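Local coordinates for thrombospondin related anonymous protein (PDB 4F1J) that binds magnesium ions through a von Willebrand factor A domain and probably serves as a membrane-anchored adhesion protein of the malaria parasite Plasmodium falciparum, at residues Leu42-Asn45 and Ala46-Tyr50; Arg91-Leu94 and Ser95-Leu98; Trp181-Val184 and Lys185-Ile188. All coordinates share one frame; numbering follows the deposited sequence.

In the fold
All three contacts are local, lying where chain turns into strand or helix within the von Willebrand factor A domain. Contact 1, a largely buried turn, leads into strand 47-54, while contact 2, also buried, opens helix 94-106; their centres lie about 24 Å apart on opposite sides of the chain's centre, yet both pack on strand 8-15. Contact 3 is only partly buried and starts helix 184-200, which rests on strand 145-151 and helix 22-38. Chemistry follows place: a histidine and backbone bonds tie the turn of contact 1, a magnesium ion and its waters join the helix start of contact 2, and asparagine side chains and a bridging water shape contact 3, with a sulfate at Trp181.

Contact 1. Residues Leu42-Asn45 and Ala46-Tyr50; sequences LNEN and AIHLY
The backbone oxygen of Glu44 is gripped by the imidazole of His48, whose NE2 donates to Glu44 O across 2.7 Å with an N-H...O angle of 159°. The oxygen sits at the ring's edge, near its plane, whereas the nitrogen stands 38° out of the carbonyl plane of Glu44. The same edge also meets the preceding peptide, since His48 CD2 comes within 3.2 Å of Asn43 O. Bent at chi2 (67°), the Glu44 side chain turns back alongside the ring, OE1 lying 3.4 Å from CE1 of His48 at its edge, with the carboxylate almost perpendicular to the imidazole. The other carboxylate oxygen, OE2, forms a salt bridge with Lys70.

The backbone itself is a type I turn from Asn43 to Ala46, closed by Ala46 N donating to Asn43 O at 2.9 Å. Asn43 reinforces it with an Asx turn, its OD1 accepting on an in-plane lone pair from Asn45 N at 2.8 Å. A single bridge between Leu42 and Ile47 shuts the base of the loop, with Asn43 N donating to Ile47 O at 3.0 Å. On the inner side Leu42 CD2 meets Ile47 CG2 at 3.6 Å and reaches CB of Leu49, while helix 72-80 packs on both leucines.

The turn is thus closed by backbone, Asx and histidine bonds, and apolar branches pack at its base. The imidazole is held by a carbonyl acceptor next to a carboxylate, an environment that could stabilise positive charge on His48, although the nearby lysine would temper that effect.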
ATOM      1  N   LEU A  42     -12.810   7.629   3.834  1.00 11.62           N
ATOM      2  CA  LEU A  42     -12.637   7.031   5.154  1.00 11.57           C
ATOM      3  C   LEU A  42     -13.900   7.314   5.966  1.00 12.95           C
ATOM      4  O   LEU A  42     -14.315   8.461   6.096  1.00 12.15           O
ATOM      5  CB  LEU A  42     -11.407   7.564   5.873  1.00 12.49           C
ATOM      6  CG  LEU A  42     -10.064   7.243   5.194  1.00 11.22           C
ATOM      7  CD1 LEU A  42      -8.906   7.610   6.120  1.00 11.71           C
ATOM      8  CD2 LEU A  42      -9.917   5.760   4.728  1.00  8.47           C
ATOM      9  N   ASN A  43     -14.518   6.257   6.490  1.00 13.61           N
ATOM     10  CA  ASN A  43     -15.809   6.374   7.176  1.00 14.12           C
ATOM     11  C   ASN A  43     -16.152   5.056   7.816  1.00 13.87           C
ATOM     12  O   ASN A  43     -15.890   3.994   7.238  1.00 12.10           O
ATOM     13  CB  ASN A  43     -16.943   6.725   6.194  1.00 14.77           C
ATOM     14  CG  ASN A  43     -18.263   7.041   6.892  1.00 17.28           C
ATOM     15  OD1 ASN A  43     -19.066   6.138   7.260  1.00 22.63           O
ATOM     16  ND2 ASN A  43     -18.526   8.336   7.053  1.00 23.80           N
ATOM     17  N   GLU A  44     -16.822   5.116   8.962  1.00 13.84           N
ATOM     18  CA  GLU A  44     -17.312   3.871   9.586  1.00 14.69           C
ATOM     19  C   GLU A  44     -17.938   2.909   8.556  1.00 14.59           C
ATOM     20  O   GLU A  44     -17.668   1.703   8.587  1.00 14.32           O
ATOM     21  CB  GLU A  44     -18.313   4.206  10.701  1.00 15.28           C
ATOM     22  CG  GLU A  44     -18.750   2.984  11.496  1.00 16.48           C
ATOM     23  CD  GLU A  44     -17.615   2.396  12.300  1.00 17.01           C
ATOM     24  OE1 GLU A  44     -17.240   1.229  12.036  1.00 20.57           O
ATOM     25  OE2 GLU A  44     -17.088   3.106  13.175  1.00 20.06           O
ATOM     26  N   ASN A  45     -18.753   3.418   7.626  1.00 14.65           N
ATOM     27  CA  ASN A  45     -19.515   2.569   6.691  1.00 14.84           C
ATOM     28  C   ASN A  45     -18.885   2.434   5.289  1.00 14.70           C
ATOM     29  O   ASN A  45     -19.497   1.933   4.324  1.00 15.05           O
ATOM     30  CB  ASN A  45     -20.974   3.067   6.576  1.00 16.75           C
ATOM     31  CG  ASN A  45     -21.894   2.417   7.608  1.00 20.60           C
ATOM     32  OD1 ASN A  45     -21.871   1.180   7.792  1.00 25.14           O
ATOM     33  ND2 ASN A  45     -22.691   3.231   8.294  1.00 23.04           N
ATOM     34  N   ALA A  46     -17.645   2.882   5.179  1.00 12.27           N
ATOM     35  CA  ALA A  46     -16.952   2.855   3.910  1.00 11.59           C
ATOM     36  C   ALA A  46     -15.550   2.330   4.164  1.00 11.15           C
ATOM     37  O   ALA A  46     -15.377   1.228   4.692  1.00 10.33           O
ATOM     38  CB  ALA A  46     -16.945   4.243   3.272  1.00 12.14           C
ATOM     39  N   ILE A  47     -14.539   3.081   3.753  1.00 10.97           N
ATOM     40  CA  ILE A  47     -13.160   2.610   3.859  1.00 10.83           C
ATOM     41  C   ILE A  47     -12.627   2.759   5.285  1.00 11.00           C
ATOM     42  O   ILE A  47     -12.835   3.781   5.954  1.00 11.59           O
ATOM     43  CB  ILE A  47     -12.203   3.384   2.882  1.00 10.33           C
ATOM     44  CG1 ILE A  47     -12.741   3.422   1.449  1.00 13.87           C
ATOM     45  CG2 ILE A  47     -10.774   2.795   2.958  1.00 10.16           C
ATOM     46  CD1 ILE A  47     -12.737   2.171   0.748  1.00 15.39           C
ATOM     47  N   HIS A  48     -11.950   1.715   5.762  1.00 10.30           N
ATOM     48  CA  HIS A  48     -11.176   1.783   6.978  1.00 10.06           C
ATOM     49  C   HIS A  48      -9.721   1.528   6.571  1.00 10.07           C
ATOM     50  O   HIS A  48      -9.403   0.464   6.013  1.00  9.99           O
ATOM     51  CB  HIS A  48     -11.560   0.702   7.991  1.00 10.23           C
ATOM     52  CG  HIS A  48     -12.939   0.839   8.572  1.00 10.77           C
ATOM     53  ND1 HIS A  48     -13.313   0.187   9.731  1.00 12.51           N
ATOM     54  CD2 HIS A  48     -14.041   1.506   8.148  1.00 10.90           C
ATOM     55  CE1 HIS A  48     -14.577   0.467  10.006  1.00 11.33           C
ATOM     56  NE2 HIS A  48     -15.046   1.253   9.057  1.00 10.88           N
ATOM     57  N   LEU A  49      -8.856   2.485   6.903  1.00  9.22           N
ATOM     58  CA  LEU A  49      -7.434   2.422   6.603  1.00  8.36           C
ATOM     59  C   LEU A  49      -6.603   1.789   7.693  1.00  7.98           C
ATOM     60  O   LEU A  49      -6.790   2.043   8.878  1.00  7.57           O
ATOM     61  CB  LEU A  49      -6.905   3.851   6.373  1.00  8.72           C
ATOM     62  CG  LEU A  49      -5.436   3.999   5.987  1.00  8.20           C
ATOM     63  CD1 LEU A  49      -5.190   3.469   4.582  1.00  7.17           C
ATOM     64  CD2 LEU A  49      -5.094   5.503   6.127  1.00  8.11           C
ATOM     65  N   TYR A  50      -5.631   0.981   7.253  1.00  7.40           N
ATOM     66  CA  TYR A  50      -4.510   0.522   8.072  1.00  7.64           C
ATOM     67  C   TYR A  50      -3.270   0.999   7.336  1.00  7.48           C
ATOM     68  O   TYR A  50      -3.259   1.074   6.112  1.00  7.48           O
ATOM     69  CB  TYR A  50      -4.488  -0.992   8.143  1.00  6.92           C
ATOM     70  CG  TYR A  50      -3.152  -1.603   8.570  1.00  7.13           C
ATOM     71  CD1 TYR A  50      -2.142  -1.877   7.628  1.00  6.20           C
ATOM     72  CD2 TYR A  50      -2.900  -1.873   9.915  1.00  8.86           C
ATOM     73  CE1 TYR A  50      -0.939  -2.467   8.034  1.00  5.98           C
ATOM     74  CE2 TYR A  50      -1.676  -2.426  10.322  1.00  7.82           C
ATOM     75  CZ  TYR A  50      -0.712  -2.712   9.372  1.00  8.03           C
ATOM     76  OH  TYR A  50       0.491  -3.284   9.799  1.00  7.95           O
TER

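Contact 2. Residues Arg91-Leu94 and Ser95-Leu98; sequences RTNL and SDAL. With MG (magnesium ion), chain H.
Asn93 reaches across the first turn of helix 94-106 with CG anti to its backbone N (chi1 -165°). From CB the chain passes to CG, which rests 3.4 Å from CB of Asp96. At the tip, OD1 serves several neighbours: it accepts from Asp96 N at 3.1 Å, the donor standing 52° out of the amide plane, and from a water at 2.6 Å; Ser95 OG lies close by, in a weak contact at best. The other tip atom, ND2, packs beside Asp96 CB and donates to the backbone oxygen of Asn56, which keeps the amide from flipping.

That water belongs to the shell of a magnesium ion, which Ser95 OG binds directly at 2.1 Å. Three more waters and Asp131 OD2 bring the coordination to six, so Asn93 is a second-shell residue that positions a first-shell water. On the next residue, Leu94 CG meets Leu98 CD1 at 3.8 Å, one helical turn on, beside the helical bond from Leu98 N to Leu94 O. OD2 of Asp96 accepts a hydrogen bond from Ala58 N.

The arrangement is an asparagine N-cap at a helix start, here built into the second magnesium site of this von Willebrand factor A domain.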
ATOM      1  N   ARG A  91      16.372  -1.966   4.403  1.00 11.25           N
ATOM      2  CA  ARG A  91      16.171  -2.843   3.244  1.00 11.38           C
ATOM      3  C   ARG A  91      14.699  -2.915   2.843  1.00 10.47           C
ATOM      4  O   ARG A  91      14.012  -1.931   3.007  1.00  9.88           O
ATOM      5  CB  ARG A  91      16.830  -4.218   3.486  1.00 12.02           C
ATOM      6  CG  ARG A  91      16.402  -4.960   4.718  1.00 13.12           C
ATOM      7  CD  ARG A  91      17.226  -6.255   4.884  1.00 14.44           C
ATOM      8  NE  ARG A  91      16.715  -7.107   5.951  1.00 18.40           N
ATOM      9  CZ  ARG A  91      15.651  -7.920   5.845  1.00 20.93           C
ATOM     10  NH1 ARG A  91      14.933  -8.014   4.723  1.00 20.95           N
ATOM     11  NH2 ARG A  91      15.295  -8.665   6.878  1.00 23.67           N
ATOM     12  N   THR A  92      14.239  -4.025   2.269  1.00  9.63           N
ATOM     13  CA  THR A  92      12.876  -4.090   1.697  1.00 10.35           C
ATOM     14  C   THR A  92      12.171  -5.379   2.115  1.00  9.60           C
ATOM     15  O   THR A  92      11.989  -6.297   1.295  1.00  9.86           O
ATOM     16  CB  THR A  92      12.933  -3.969   0.160  1.00  9.51           C
ATOM     17  OG1 THR A  92      13.788  -2.864  -0.204  1.00 11.19           O
ATOM     18  CG2 THR A  92      11.540  -3.795  -0.452  1.00  9.41           C
ATOM     19  N   ASN A  93      11.762  -5.416   3.381  1.00  9.45           N
ATOM     20  CA  ASN A  93      11.146  -6.603   3.959  1.00  8.82           C
ATOM     21  C   ASN A  93       9.637  -6.552   3.702  1.00  8.82           C
ATOM     22  O   ASN A  93       8.835  -6.415   4.632  1.00  8.43           O
ATOM     23  CB  ASN A  93      11.451  -6.663   5.445  1.00  8.74           C
ATOM     24  CG  ASN A  93      11.171  -8.025   6.074  1.00  8.04           C
ATOM     25  OD1 ASN A  93      10.513  -8.893   5.508  1.00  9.62           O
ATOM     26  ND2 ASN A  93      11.652  -8.182   7.282  1.00  8.06           N
ATOM     27  N   LEU A  94       9.267  -6.692   2.434  1.00  9.28           N
ATOM     28  CA  LEU A  94       7.854  -6.735   2.040  1.00  9.04           C
ATOM     29  C   LEU A  94       7.142  -7.910   2.688  1.00  9.51           C
ATOM     30  O   LEU A  94       5.973  -7.797   3.076  1.00  8.88           O
ATOM     31  CB  LEU A  94       7.700  -6.837   0.520  1.00  8.83           C
ATOM     32  CG  LEU A  94       6.246  -6.908   0.010  1.00  9.73           C
ATOM     33  CD1 LEU A  94       5.481  -5.690   0.441  1.00 10.57           C
ATOM     34  CD2 LEU A  94       6.207  -7.097  -1.513  1.00  8.94           C
ATOM     35  N   SER A  95       7.818  -9.045   2.807  1.00  8.68           N
ATOM     36  CA  SER A  95       7.154 -10.231   3.342  1.00  8.95           C
ATOM     37  C   SER A  95       6.696 -10.018   4.795  1.00  8.65           C
ATOM     38  O   SER A  95       5.607 -10.455   5.149  1.00  8.42           O
ATOM     39  CB  SER A  95       8.025 -11.484   3.160  1.00  9.56           C
ATOM     40  OG  SER A  95       9.228 -11.391   3.917  1.00 11.53           O
ATOM     41  N   ASP A  96       7.466  -9.293   5.596  1.00  8.34           N
ATOM     42  CA  ASP A  96       7.042  -8.940   6.959  1.00  8.90           C
ATOM     43  C   ASP A  96       5.820  -7.999   6.969  1.00  8.67           C
ATOM     44  O   ASP A  96       4.924  -8.145   7.807  1.00 10.17           O
ATOM     45  CB  ASP A  96       8.184  -8.301   7.765  1.00  9.15           C
ATOM     46  CG  ASP A  96       7.868  -8.212   9.240  1.00 10.52           C
ATOM     47  OD1 ASP A  96       7.432  -9.236   9.813  1.00 11.80           O
ATOM     48  OD2 ASP A  96       8.027  -7.131   9.845  1.00 11.82           O
ATOM     49  N   ALA A  97       5.820  -7.023   6.076  1.00  7.96           N
ATOM     50  CA  ALA A  97       4.664  -6.138   5.914  1.00  7.65           C
ATOM     51  C   ALA A  97       3.385  -6.919   5.563  1.00  8.08           C
ATOM     52  O   ALA A  97       2.304  -6.667   6.100  1.00  8.45           O
ATOM     53  CB  ALA A  97       4.958  -5.135   4.818  1.00  7.00           C
ATOM     54  N   LEU A  98       3.496  -7.818   4.601  1.00  8.09           N
ATOM     55  CA  LEU A  98       2.360  -8.670   4.183  1.00  8.51           C
ATOM     56  C   LEU A  98       1.939  -9.620   5.322  1.00  9.36           C
ATOM     57  O   LEU A  98       0.741  -9.883   5.532  1.00  9.61           O
ATOM     58  CB  LEU A  98       2.737  -9.464   2.931  1.00  8.88           C
ATOM     59  CG  LEU A  98       2.936  -8.677   1.636  1.00  7.59           C
ATOM     60  CD1 LEU A  98       3.609  -9.594   0.579  1.00  9.16           C
ATOM     61  CD2 LEU A  98       1.598  -8.095   1.134  1.00  9.49           C
TER
HETATM   62 MG    MG H 306       9.752 -12.998   5.245  0.50 15.47          MG
HETATM   63  O   HOH W   1      10.821 -11.379   6.181  1.00 25.60           O
HETATM   64  O   HOH W   2       8.119 -12.679   6.373  1.00 17.47           O
HETATM   65  O   HOH W   3      10.342 -14.353   6.719  1.00 25.19           O
HETATM   66  O   HOH W   4      11.390 -13.181   4.098  1.00 37.93           O

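Contact 3. Residues Trp181-Val184 and Lys185-Ile188; sequences WENV and KNVI. With SO4 (sulfate ion), chain E.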
ATOM      1  N   TRP A 181       9.903   9.463  -9.802  1.00 12.98           N
ATOM      2  CA  TRP A 181       9.726  10.129  -8.535  1.00 12.64           C
ATOM      3  C   TRP A 181       8.971  11.460  -8.679  1.00 14.23           C
ATOM      4  O   TRP A 181       8.032  11.732  -7.948  1.00 14.21           O
ATOM      5  CB  TRP A 181      11.083  10.368  -7.859  1.00 13.08           C
ATOM      6  CG  TRP A 181      11.508   9.223  -7.025  1.00 11.90           C
ATOM      7  CD1 TRP A 181      12.494   8.339  -7.286  1.00 12.63           C
ATOM      8  CD2 TRP A 181      10.892   8.797  -5.801  1.00 12.90           C
ATOM      9  NE1 TRP A 181      12.566   7.404  -6.287  1.00 13.33           N
ATOM     10  CE2 TRP A 181      11.593   7.662  -5.358  1.00 12.46           C
ATOM     11  CE3 TRP A 181       9.827   9.280  -5.028  1.00 11.46           C
ATOM     12  CZ2 TRP A 181      11.253   6.984  -4.187  1.00 12.73           C
ATOM     13  CZ3 TRP A 181       9.493   8.617  -3.865  1.00 12.39           C
ATOM     14  CH2 TRP A 181      10.211   7.478  -3.444  1.00 12.73           C
ATOM     15  N   GLU A 182       9.406  12.278  -9.637  1.00 15.03           N
ATOM     16  CA  GLU A 182       8.850  13.627  -9.804  1.00 16.24           C
ATOM     17  C   GLU A 182       7.366  13.636 -10.172  1.00 16.22           C
ATOM     18  O   GLU A 182       6.686  14.633  -9.900  1.00 16.08           O
ATOM     19  CB  GLU A 182       9.638  14.410 -10.853  1.00 17.39           C
ATOM     20  CG  GLU A 182       9.734  13.724 -12.176  1.00 21.15           C
ATOM     21  CD  GLU A 182      11.006  12.914 -12.359  1.00 24.82           C
ATOM     22  OE1 GLU A 182      11.512  12.238 -11.390  1.00 23.35           O
ATOM     23  OE2 GLU A 182      11.497  12.956 -13.517  1.00 28.39           O
ATOM     24  N   ASN A 183       6.868  12.521 -10.727  1.00 14.79           N
ATOM     25  CA  ASN A 183       5.535  12.446 -11.303  1.00 15.28           C
ATOM     26  C   ASN A 183       4.501  11.698 -10.443  1.00 14.03           C
ATOM     27  O   ASN A 183       3.346  11.574 -10.851  1.00 14.41           O
ATOM     28  CB  ASN A 183       5.634  11.758 -12.676  1.00 15.27           C
ATOM     29  CG  ASN A 183       4.409  11.940 -13.519  1.00 19.86           C
ATOM     30  OD1 ASN A 183       3.946  10.989 -14.169  1.00 26.76           O
ATOM     31  ND2 ASN A 183       3.889  13.166 -13.573  1.00 22.56           N
ATOM     32  N   VAL A 184       4.900  11.236  -9.255  1.00 13.13           N
ATOM     33  CA  VAL A 184       4.027  10.330  -8.477  1.00 12.94           C
ATOM     34  C   VAL A 184       2.638  10.897  -8.193  1.00 13.30           C
ATOM     35  O   VAL A 184       1.660  10.161  -8.239  1.00 13.75           O
ATOM     36  CB  VAL A 184       4.666   9.845  -7.166  1.00 12.88           C
ATOM     37  CG1 VAL A 184       5.842   8.909  -7.498  1.00 12.31           C
ATOM     38  CG2 VAL A 184       5.080  10.983  -6.260  1.00 11.82           C
ATOM     39  N   LYS A 185       2.532  12.202  -7.953  1.00 13.63           N
ATOM     40  CA  LYS A 185       1.225  12.755  -7.571  1.00 15.19           C
ATOM     41  C   LYS A 185       0.250  12.838  -8.752  1.00 15.40           C
ATOM     42  O   LYS A 185      -0.960  12.973  -8.544  1.00 15.91           O
ATOM     43  CB  LYS A 185       1.362  14.116  -6.863  1.00 15.62           C
ATOM     44  CG  LYS A 185       1.786  13.985  -5.390  1.00 17.37           C
ATOM     45  CD  LYS A 185       2.058  15.346  -4.755  1.00 18.46           C
ATOM     46  CE  LYS A 185       0.773  16.034  -4.349  1.00 19.96           C
ATOM     47  NZ  LYS A 185       1.081  17.370  -3.773  1.00 24.36           N
ATOM     48  N   ASN A 186       0.772  12.747  -9.978  1.00 15.45           N
ATOM     49  CA  ASN A 186      -0.064  12.705 -11.190  1.00 16.27           C
ATOM     50  C   ASN A 186      -0.545  11.314 -11.573  1.00 16.28           C
ATOM     51  O   ASN A 186      -1.465  11.175 -12.382  1.00 16.90           O
ATOM     52  CB  ASN A 186       0.702  13.293 -12.361  1.00 16.98           C
ATOM     53  CG  ASN A 186       1.159  14.711 -12.099  1.00 19.41           C
ATOM     54  OD1 ASN A 186       2.333  15.045 -12.313  1.00 26.66           O
ATOM     55  ND2 ASN A 186       0.240  15.558 -11.634  1.00 21.41           N
ATOM     56  N   VAL A 187       0.076  10.285 -11.010  1.00 14.81           N
ATOM     57  CA  VAL A 187      -0.239   8.893 -11.373  1.00 14.51           C
ATOM     58  C   VAL A 187      -1.158   8.255 -10.315  1.00 13.78           C
ATOM     59  O   VAL A 187      -1.943   7.369 -10.635  1.00 13.46           O
ATOM     60  CB  VAL A 187       1.052   8.050 -11.587  1.00 14.42           C
ATOM     61  CG1 VAL A 187       0.692   6.605 -12.029  1.00 15.37           C
ATOM     62  CG2 VAL A 187       1.952   8.713 -12.640  1.00 14.67           C
ATOM     63  N   ILE A 188      -1.116   8.770  -9.088  1.00 12.89           N
ATOM     64  CA  ILE A 188      -1.782   8.108  -7.947  1.00 12.69           C
ATOM     65  C   ILE A 188      -3.312   8.142  -8.047  1.00 12.88           C
ATOM     66  O   ILE A 188      -3.979   7.164  -7.725  1.00 13.06           O
ATOM     67  CB  ILE A 188      -1.289   8.686  -6.576  1.00 12.76           C
ATOM     68  CG1 ILE A 188      -1.766   7.819  -5.391  1.00 11.94           C
ATOM     69  CG2 ILE A 188      -1.755  10.131  -6.385  1.00 12.19           C
ATOM     70  CD1 ILE A 188      -1.269   6.398  -5.394  1.00 14.27           C
TER
HETATM   71  S   SO4 E 303      13.084   8.300 -11.540  1.00 36.55           S
HETATM   72  O1  SO4 E 303      13.419   9.481 -12.346  1.00 39.17           O
HETATM   73  O2  SO4 E 303      14.308   7.792 -10.910  1.00 38.63           O
HETATM   74  O3  SO4 E 303      12.172   8.719 -10.505  1.00 34.22           O
HETATM   75  O4  SO4 E 303      12.478   7.294 -12.432  1.00 36.94           O
HETATM   76  O   HOH W   5       4.429  14.321  -8.251  1.00 16.38           O
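Asn183 lies across Asn186 at about a right angle, its amide overlapping the beginning of the other side chain: ND2 sits 3.4 Å from CB of Asn186. The two amide planes are turned 50° against each other, and although Asn183 ND2 and Asn186 OD1 approach closely, the N-H does not aim at the oxygen, so no hydrogen bond forms. A chi1 of -165°, which sets CG opposite the backbone N, also brings OD1 of Asn183 beside a methyl of Val187, 3.4 Å from CG2. Its backbone oxygen does the stronger work, accepting from Asn186 N at 3.0 Å, with the donor 44° out of the carbonyl plane.

Val184 O is shared in the next step. It accepts from Val187 N, three residues on, at 3.2 Å, and from Ile188 N, four residues on, through a weak bond of the same length. A water bridges Glu182 O, to which it donates at 2.8 Å, and Lys185 N, from which it accepts at 2.9 Å. At the start of the 3-10 segment, Trp181 N points straight at O3 of a sulfate, probably from the crystallisation liquor; their unusually short separation is doubtful in detail.

The apolar side faces inward: Val184 and Val187 pack on Phe149 of strand 145-151, and Ile188 on Leu32 of helix 22-38. A 3-10 turn thus runs into helix 184-200, the last helix of this Rossmann-like von Willebrand factor A fold.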